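Local coordinates for protein glycerophosphodiester phosphodiesterase (Thermotoga maritima, PDB 1O1Z) that belongs to the glycerophosphodiester phosphodiesterase family, folds as a TIM barrel and carries a bound sodium ion, at residues E62-K65 and D71-I74; K73-T78 and I110-A115; E31-A36 and V44-R49. All coordinates share one frame; numbering follows the deposited sequence.

Contact 1. Residues E62-K65 and D71-I74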
# COMPACT_ATOMS: atom_id res chain seq x y z
N GLU A 62 4.09 14.48 3.83
CA GLU A 62 3.77 15.61 2.97
C GLU A 62 4.97 16.54 2.76
O GLU A 62 4.89 17.47 1.98
CB GLU A 62 2.57 16.42 3.52
CG GLU A 62 2.85 17.22 4.76
CD GLU A 62 1.73 18.21 5.09
OE1 GLU A 62 0.67 18.21 4.42
OE2 GLU A 62 1.92 18.98 6.05
N ASP A 63 6.06 16.32 3.50
CA ASP A 63 7.27 17.16 3.40
C ASP A 63 8.53 16.30 3.45
O ASP A 63 8.45 15.07 3.58
CB ASP A 63 7.27 18.24 4.48
CG ASP A 63 7.23 17.66 5.85
OD1 ASP A 63 7.99 16.70 6.13
OD2 ASP A 63 6.46 18.11 6.72
N LEU A 64 9.68 16.94 3.31
CA LEU A 64 10.97 16.25 3.25
C LEU A 64 11.74 16.26 4.58
O LEU A 64 12.94 16.01 4.59
CB LEU A 64 11.83 16.90 2.16
CG LEU A 64 11.25 16.89 0.74
CD1 LEU A 64 12.17 17.65 -0.20
CD2 LEU A 64 11.02 15.46 0.24
N LYS A 65 11.07 16.56 5.69
CA LYS A 65 11.77 16.78 6.95
C LYS A 65 12.38 15.50 7.51
O LYS A 65 13.55 15.48 7.89
CB LYS A 65 10.84 17.42 8.02
CG LYS A 65 10.29 18.77 7.65
CD LYS A 65 9.84 19.60 8.86
CE LYS A 65 8.36 19.46 9.14
NZ LYS A 65 7.90 20.50 10.12
N ASP A 71 12.68 21.41 5.31
CA ASP A 71 11.34 21.89 5.62
C ASP A 71 10.70 22.39 4.33
O ASP A 71 10.49 23.58 4.14
CB ASP A 71 11.40 23.00 6.70
CG ASP A 71 10.05 23.31 7.30
OD1 ASP A 71 9.10 22.52 7.10
OD2 ASP A 71 9.83 24.33 7.99
N VAL A 72 10.44 21.44 3.45
CA VAL A 72 9.86 21.68 2.14
C VAL A 72 8.71 20.72 1.94
O VAL A 72 8.90 19.50 2.02
CB VAL A 72 10.90 21.45 1.01
CG1 VAL A 72 10.25 21.62 -0.36
CG2 VAL A 72 12.11 22.39 1.17
N LYS A 73 7.53 21.25 1.64
CA LYS A 73 6.39 20.41 1.33
C LYS A 73 6.43 19.94 -0.12
O LYS A 73 6.75 20.69 -1.03
CB LYS A 73 5.06 21.14 1.56
CG LYS A 73 4.76 21.43 3.01
CD LYS A 73 3.47 22.20 3.11
CE LYS A 73 3.11 22.50 4.55
NZ LYS A 73 2.65 21.28 5.25
N ILE A 74 6.03 18.70 -0.33
CA ILE A 74 5.95 18.11 -1.67
C ILE A 74 5.13 19.00 -2.61
O ILE A 74 5.50 19.24 -3.77
CB ILE A 74 5.37 16.67 -1.60
CG1 ILE A 74 6.22 15.73 -0.72
CG2 ILE A 74 5.14 16.08 -2.98
CD1 ILE A 74 7.62 15.60 -1.14
O HOH W 1 4.66 19.98 6.53
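Two backbone hydrogen bonds tie 62-65 to 71-74 on either side of the non-hydrogen-bonded antiparallel pair Asp63-Lys73. Ile74 N donates to Glu62 O (2.9 Å) and Leu64 N to Val72 O (3.0 Å). Asp63 and Lys73 are directly paired across the strands (Asp63 CA to Lys73 CA 4.0 Å), so their side chains leave on the same face.

The charged groups gather on that face. Lys73 NZ forms a salt bridge with Glu62 OE2, the two chains running side by side; the length of 2.5 Å is unusually short and Lys73 has a second conformer, so its exact geometry is doubtful. In the conformer given, a water accepts a hydrogen bond from Lys73 NZ and donates one to Asp63 OD2, linking the two strands. Asp63 also makes an Asx turn leading into the helix: its CG stands between backbone N and carbonyl carbon (chi1 60°), which brings OD1 back to Lys65 N (3.1 Å), met from above the carboxylate plane. Lys65 lies alongside Asp71, its methylenes near OD1, with a long salt bridge from NZ to OD1.

Apolar Leu64, Val72 and Ile74 suit the side facing helix 79-85. Leu64 CD2 meets Ile74 CD1 at 3.7 Å, the side chains crossing near a right angle, while Leu64 and Val72 run side by side.

Leu64 and Ile74 pack on Leu82, and Val72 on Leu85, so helix 79-85 lies against this two-strand ribbon, whose strands are connected through helix 65-68.

Contact 2. Residues K73-T78 and I110-A115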
# COMPACT_ATOMS: atom_id res chain seq x y z
N LYS A 73 7.53 21.25 1.64
CA LYS A 73 6.39 20.41 1.33
C LYS A 73 6.43 19.94 -0.12
O LYS A 73 6.75 20.69 -1.03
CB LYS A 73 5.06 21.14 1.56
CG LYS A 73 4.76 21.43 3.01
CD LYS A 73 3.47 22.20 3.11
CE LYS A 73 3.11 22.50 4.55
NZ LYS A 73 2.65 21.28 5.25
N ILE A 74 6.03 18.70 -0.33
CA ILE A 74 5.95 18.11 -1.67
C ILE A 74 5.13 19.00 -2.61
O ILE A 74 5.50 19.24 -3.77
CB ILE A 74 5.37 16.67 -1.60
CG1 ILE A 74 6.22 15.73 -0.72
CG2 ILE A 74 5.14 16.08 -2.98
CD1 ILE A 74 7.62 15.60 -1.14
N ARG A 75 3.99 19.51 -2.12
CA ARG A 75 3.09 20.26 -3.00
C ARG A 75 3.58 21.69 -3.28
O ARG A 75 2.96 22.39 -4.09
CB ARG A 75 1.67 20.29 -2.46
CG ARG A 75 1.45 21.06 -1.18
CD ARG A 75 -0.01 21.01 -0.70
NE ARG A 75 -0.32 19.66 -0.27
CZ ARG A 75 -0.18 19.19 0.98
NH1 ARG A 75 0.24 19.97 1.96
NH2 ARG A 75 -0.44 17.91 1.24
N ASP A 76 4.65 22.10 -2.62
CA ASP A 76 5.21 23.43 -2.76
C ASP A 76 6.38 23.45 -3.75
O ASP A 76 6.91 24.52 -4.05
CB ASP A 76 5.70 23.93 -1.40
CG ASP A 76 4.58 24.40 -0.47
OD1 ASP A 76 3.41 24.51 -0.89
OD2 ASP A 76 4.81 24.72 0.71
N ALA A 77 6.80 22.28 -4.22
CA ALA A 77 7.94 22.16 -5.13
C ALA A 77 7.54 21.37 -6.36
O ALA A 77 6.73 20.44 -6.29
CB ALA A 77 9.08 21.48 -4.43
N THR A 78 8.13 21.71 -7.51
CA THR A 78 7.95 20.91 -8.71
C THR A 78 8.72 19.58 -8.60
O THR A 78 9.64 19.43 -7.78
CB THR A 78 8.45 21.65 -9.96
OG1 THR A 78 9.87 21.84 -9.84
CG2 THR A 78 7.82 23.04 -10.07
N ILE A 110 -3.16 6.08 -1.75
CA ILE A 110 -3.46 7.46 -2.07
C ILE A 110 -3.44 8.27 -0.79
O ILE A 110 -4.28 8.07 0.10
CB ILE A 110 -4.85 7.58 -2.69
CG1 ILE A 110 -5.08 6.58 -3.82
CG2 ILE A 110 -5.05 9.04 -3.14
CD1 ILE A 110 -4.35 6.88 -5.02
N LYS A 111 -2.52 9.22 -0.68
CA LYS A 111 -2.41 10.03 0.53
C LYS A 111 -3.24 11.32 0.50
O LYS A 111 -3.49 11.92 1.55
CB LYS A 111 -0.93 10.38 0.79
CG LYS A 111 -0.05 9.20 1.15
CD LYS A 111 -0.52 8.57 2.48
CE LYS A 111 0.54 7.79 3.20
NZ LYS A 111 -0.03 7.20 4.48
N GLU A 112 -3.62 11.73 -0.71
CA GLU A 112 -4.32 12.99 -0.99
C GLU A 112 -5.42 12.77 -2.01
O GLU A 112 -5.14 12.27 -3.11
CB GLU A 112 -3.33 14.00 -1.58
CG GLU A 112 -2.14 14.26 -0.71
CD GLU A 112 -1.12 15.18 -1.35
OE1 GLU A 112 -1.17 15.40 -2.60
OE2 GLU A 112 -0.26 15.63 -0.59
N ARG A 113 -6.66 13.15 -1.69
CA ARG A 113 -7.75 13.04 -2.66
C ARG A 113 -7.43 13.74 -3.96
O ARG A 113 -7.78 13.27 -5.03
CB ARG A 113 -9.07 13.57 -2.09
CG ARG A 113 -10.17 13.87 -3.14
CD ARG A 113 -11.48 14.40 -2.55
NE ARG A 113 -12.27 13.32 -1.90
CZ ARG A 113 -13.17 12.59 -2.51
NH1 ARG A 113 -13.36 12.79 -3.82
NH2 ARG A 113 -13.89 11.67 -1.83
N GLU A 114 -6.77 14.89 -3.88
CA GLU A 114 -6.47 15.65 -5.09
C GLU A 114 -5.55 14.93 -6.08
O GLU A 114 -5.47 15.32 -7.24
CB GLU A 114 -5.92 17.03 -4.74
CG GLU A 114 -4.66 17.03 -3.90
CD GLU A 114 -4.92 17.10 -2.38
OE1 GLU A 114 -6.00 16.69 -1.87
OE2 GLU A 114 -3.99 17.56 -1.65
N ALA A 115 -4.85 13.88 -5.62
CA ALA A 115 -4.00 13.07 -6.50
C ALA A 115 -4.76 12.00 -7.25
O ALA A 115 -4.23 11.42 -8.18
CB ALA A 115 -2.88 12.43 -5.70
O HOH W 2 -1.55 18.23 -2.51
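Arg75 reaches Glu112 with a single N-H: NH2 donates to OE2 at 2.9 Å, forming the salt bridge that joins the two loops. It is not a side-on, two-bond pairing. The guanidinium and carboxylate planes are turned 38° apart, OE2 is met from above the carboxylate plane, and the N-H...O angle is only 144°. Both side chains are long enough to bridge backbones whose nearest CA atoms, those of Arg75 and Glu112, are still 10.6 Å apart. Arg75 bends at chi3 (69°) to turn its guanidinium, whereas Glu112 is extended beyond CG.

A water supplies the remaining link. It accepts from Arg75 NE (2.9 Å) and donates to Glu112 OE1 (2.9 Å) and to Glu114 OE2 (2.7 Å), so Glu114 is coupled to the arginine through the water. Glu114 OE2 itself lies 4.4 Å from Arg75 NE, well out of the guanidinium plane, so that any direct attraction is probably one of charge only.

Glu112 is buried, and its carboxylate has further partners: OE2 also pairs with Arg49 NH1, and OE1 accepts from Leu50 N. Arg75 in turn uses NH1 for Glu62 OE1, so each of its three guanidinium nitrogens has a partner. Within 73-78 the bond Asp76 N to Lys73 O (3.0 Å) shapes the 3-10 turn from which the arginine projects.

In TIM-barrel terms, 110-115 runs from the last residue of strand 105-110 into the loop after it, at the strand's C-terminal end, and 73-78 belongs to the excursion between strand 43-50 and helix 93-99. This is consistent with the small insertion that many members of the family carry after the second barrel strand.

Contact 3. Residues E31-A36 and V44-R49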
# COMPACT_ATOMS: atom_id res chain seq x y z
N GLU A 31 15.46 2.19 -5.89
CA GLU A 31 16.32 1.15 -5.38
C GLU A 31 15.56 0.24 -4.42
O GLU A 31 15.62 -0.98 -4.56
CB GLU A 31 17.55 1.74 -4.68
CG GLU A 31 18.47 0.69 -4.09
CD GLU A 31 19.63 1.30 -3.32
OE1 GLU A 31 19.40 2.24 -2.53
OE2 GLU A 31 20.76 0.81 -3.49
N ALA A 32 14.81 0.81 -3.48
CA ALA A 32 14.07 -0.02 -2.52
C ALA A 32 13.04 -0.91 -3.23
O ALA A 32 12.88 -2.08 -2.90
CB ALA A 32 13.41 0.84 -1.48
N PHE A 33 12.35 -0.35 -4.23
CA PHE A 33 11.35 -1.15 -4.95
C PHE A 33 12.01 -2.26 -5.75
O PHE A 33 11.58 -3.41 -5.70
CB PHE A 33 10.51 -0.29 -5.89
CG PHE A 33 9.76 0.83 -5.21
CD1 PHE A 33 8.98 0.58 -4.10
CD2 PHE A 33 9.76 2.12 -5.73
CE1 PHE A 33 8.26 1.59 -3.48
CE2 PHE A 33 9.05 3.13 -5.09
CZ PHE A 33 8.31 2.88 -3.98
N MET A 34 13.08 -1.94 -6.47
CA MET A 34 13.79 -2.95 -7.28
C MET A 34 14.37 -4.06 -6.39
O MET A 34 14.31 -5.23 -6.75
CB MET A 34 14.85 -2.28 -8.16
CG MET A 34 14.22 -1.34 -9.22
SD MET A 34 15.52 -0.71 -10.40
CE MET A 34 16.44 0.37 -9.34
N LYS A 35 14.92 -3.69 -5.24
CA LYS A 35 15.49 -4.66 -4.32
C LYS A 35 14.44 -5.59 -3.69
O LYS A 35 14.73 -6.75 -3.42
CB LYS A 35 16.32 -3.97 -3.22
CG LYS A 35 17.61 -3.34 -3.72
CD LYS A 35 18.64 -4.37 -4.02
CE LYS A 35 19.85 -3.74 -4.70
NZ LYS A 35 20.81 -4.79 -5.11
N ALA A 36 13.22 -5.09 -3.48
CA ALA A 36 12.14 -5.94 -3.00
C ALA A 36 11.81 -7.01 -4.02
O ALA A 36 11.65 -8.17 -3.69
CB ALA A 36 10.89 -5.10 -2.71
N VAL A 44 5.14 -4.41 -4.33
CA VAL A 44 5.50 -3.37 -3.40
C VAL A 44 4.30 -2.54 -3.06
O VAL A 44 3.34 -2.52 -3.82
CB VAL A 44 6.60 -2.46 -3.98
CG1 VAL A 44 7.91 -3.21 -4.26
CG2 VAL A 44 6.14 -1.74 -5.26
N GLU A 45 4.34 -1.90 -1.91
CA GLU A 45 3.37 -0.87 -1.51
C GLU A 45 4.11 0.45 -1.52
O GLU A 45 5.29 0.54 -1.13
CB GLU A 45 2.80 -1.20 -0.13
CG GLU A 45 1.77 -0.25 0.42
CD GLU A 45 2.33 1.02 1.07
OE1 GLU A 45 3.52 1.05 1.47
OE2 GLU A 45 1.55 2.02 1.17
N LEU A 46 3.42 1.50 -1.95
CA LEU A 46 4.01 2.83 -1.97
C LEU A 46 2.95 3.89 -1.77
O LEU A 46 1.76 3.59 -1.83
CB LEU A 46 4.78 3.04 -3.27
CG LEU A 46 4.03 2.90 -4.59
CD1 LEU A 46 3.18 4.13 -4.90
CD2 LEU A 46 4.99 2.63 -5.72
N ASP A 47 3.37 5.13 -1.53
CA ASP A 47 2.51 6.22 -1.16
C ASP A 47 2.62 7.34 -2.18
O ASP A 47 3.73 7.68 -2.56
CB ASP A 47 2.99 6.79 0.16
CG ASP A 47 3.13 5.72 1.20
OD1 ASP A 47 4.27 5.32 1.59
OD2 ASP A 47 2.10 5.11 1.58
N VAL A 48 1.48 7.90 -2.61
CA VAL A 48 1.47 8.94 -3.63
C VAL A 48 0.81 10.23 -3.20
O VAL A 48 -0.19 10.25 -2.46
CB VAL A 48 0.86 8.47 -4.98
CG1 VAL A 48 1.70 7.37 -5.60
CG2 VAL A 48 -0.59 8.05 -4.86
N ARG A 49 1.40 11.33 -3.72
CA ARG A 49 0.99 12.70 -3.45
C ARG A 49 1.24 13.53 -4.71
O ARG A 49 1.85 13.06 -5.67
CB ARG A 49 1.85 13.29 -2.33
CG ARG A 49 1.63 12.63 -0.99
CD ARG A 49 2.46 13.29 0.10
NE ARG A 49 2.13 12.72 1.38
CZ ARG A 49 1.14 13.09 2.17
NH1 ARG A 49 0.32 14.09 1.84
NH2 ARG A 49 0.98 12.48 3.34
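Helix 31-36 runs nearly antiparallel to strand 44-49, at 164°, with the axes of the two short segments 9.4 Å apart at their closest, a spacing that leaves room for one layer of apolar side chains, of which Phe33 has the largest contact with the strand. With its CG beside the backbone N (chi1 -59°), the ring reaches across, and its CD1-CE1-CZ side lies along the strand from Val44 to Leu46. CZ touches Leu46 CB at 3.6 Å and also comes near CD2, while CD1 meets Val44 CG2 at 3.8 Å; both side chains cross the phenylalanine at about a right angle. Between them, Glu45 O lies at the ring edge, 3.9 Å from CE1, a contact of van der Waals kind.

One turn further along the helix, Ala36 CB meets Val44 CG1 at 3.9 Å. A small methyl suits this place, since the CB points toward the strand and meets the branched Val44. Val44 serves both helix residues: CG1 touches Ala36 CB and the Phe33 ring, CG2 the ring alone. Alternation along the strand does the rest: Val44 and Leu46 point their CB atoms toward the helix, while Glu45 points away from it, on the side of Glu109 of strand 105-110.

These two elements are the last two of the beta-alpha-beta unit formed by strand 14-18, helix 30-38 and strand 43-50. Strand 43-50 is flanked in the barrel sheet by the parallel strands 14-18 and 105-110, and Val96 of helix 93-99 and Val58 of strand 56-58 close in on both Phe33 and Leu46.

Along the chain, contact 3 comes first, contact 1 follows, and contact 2 begins where contact 1 ends, the two sharing Lys73 and Ile74. Contact 3 belongs to the barrel proper, whereas contact 1 lies in the excursion after strand 43-50. Contact 2 then returns to the barrel, at the end of strand 105-110. Centres of contacts 1 and 2 are about 10 Å apart, those of 2 and 3 about 17 Å, and those of 1 and 3 about 19 Å. Charges bridge these gaps: the row Glu62, Arg75, Glu112 leads from contact 1 through contact 2 to Arg49, at the end of the strand segment of contact 3, tying the ribbon to neighbouring barrel strands 43-50 and 105-110.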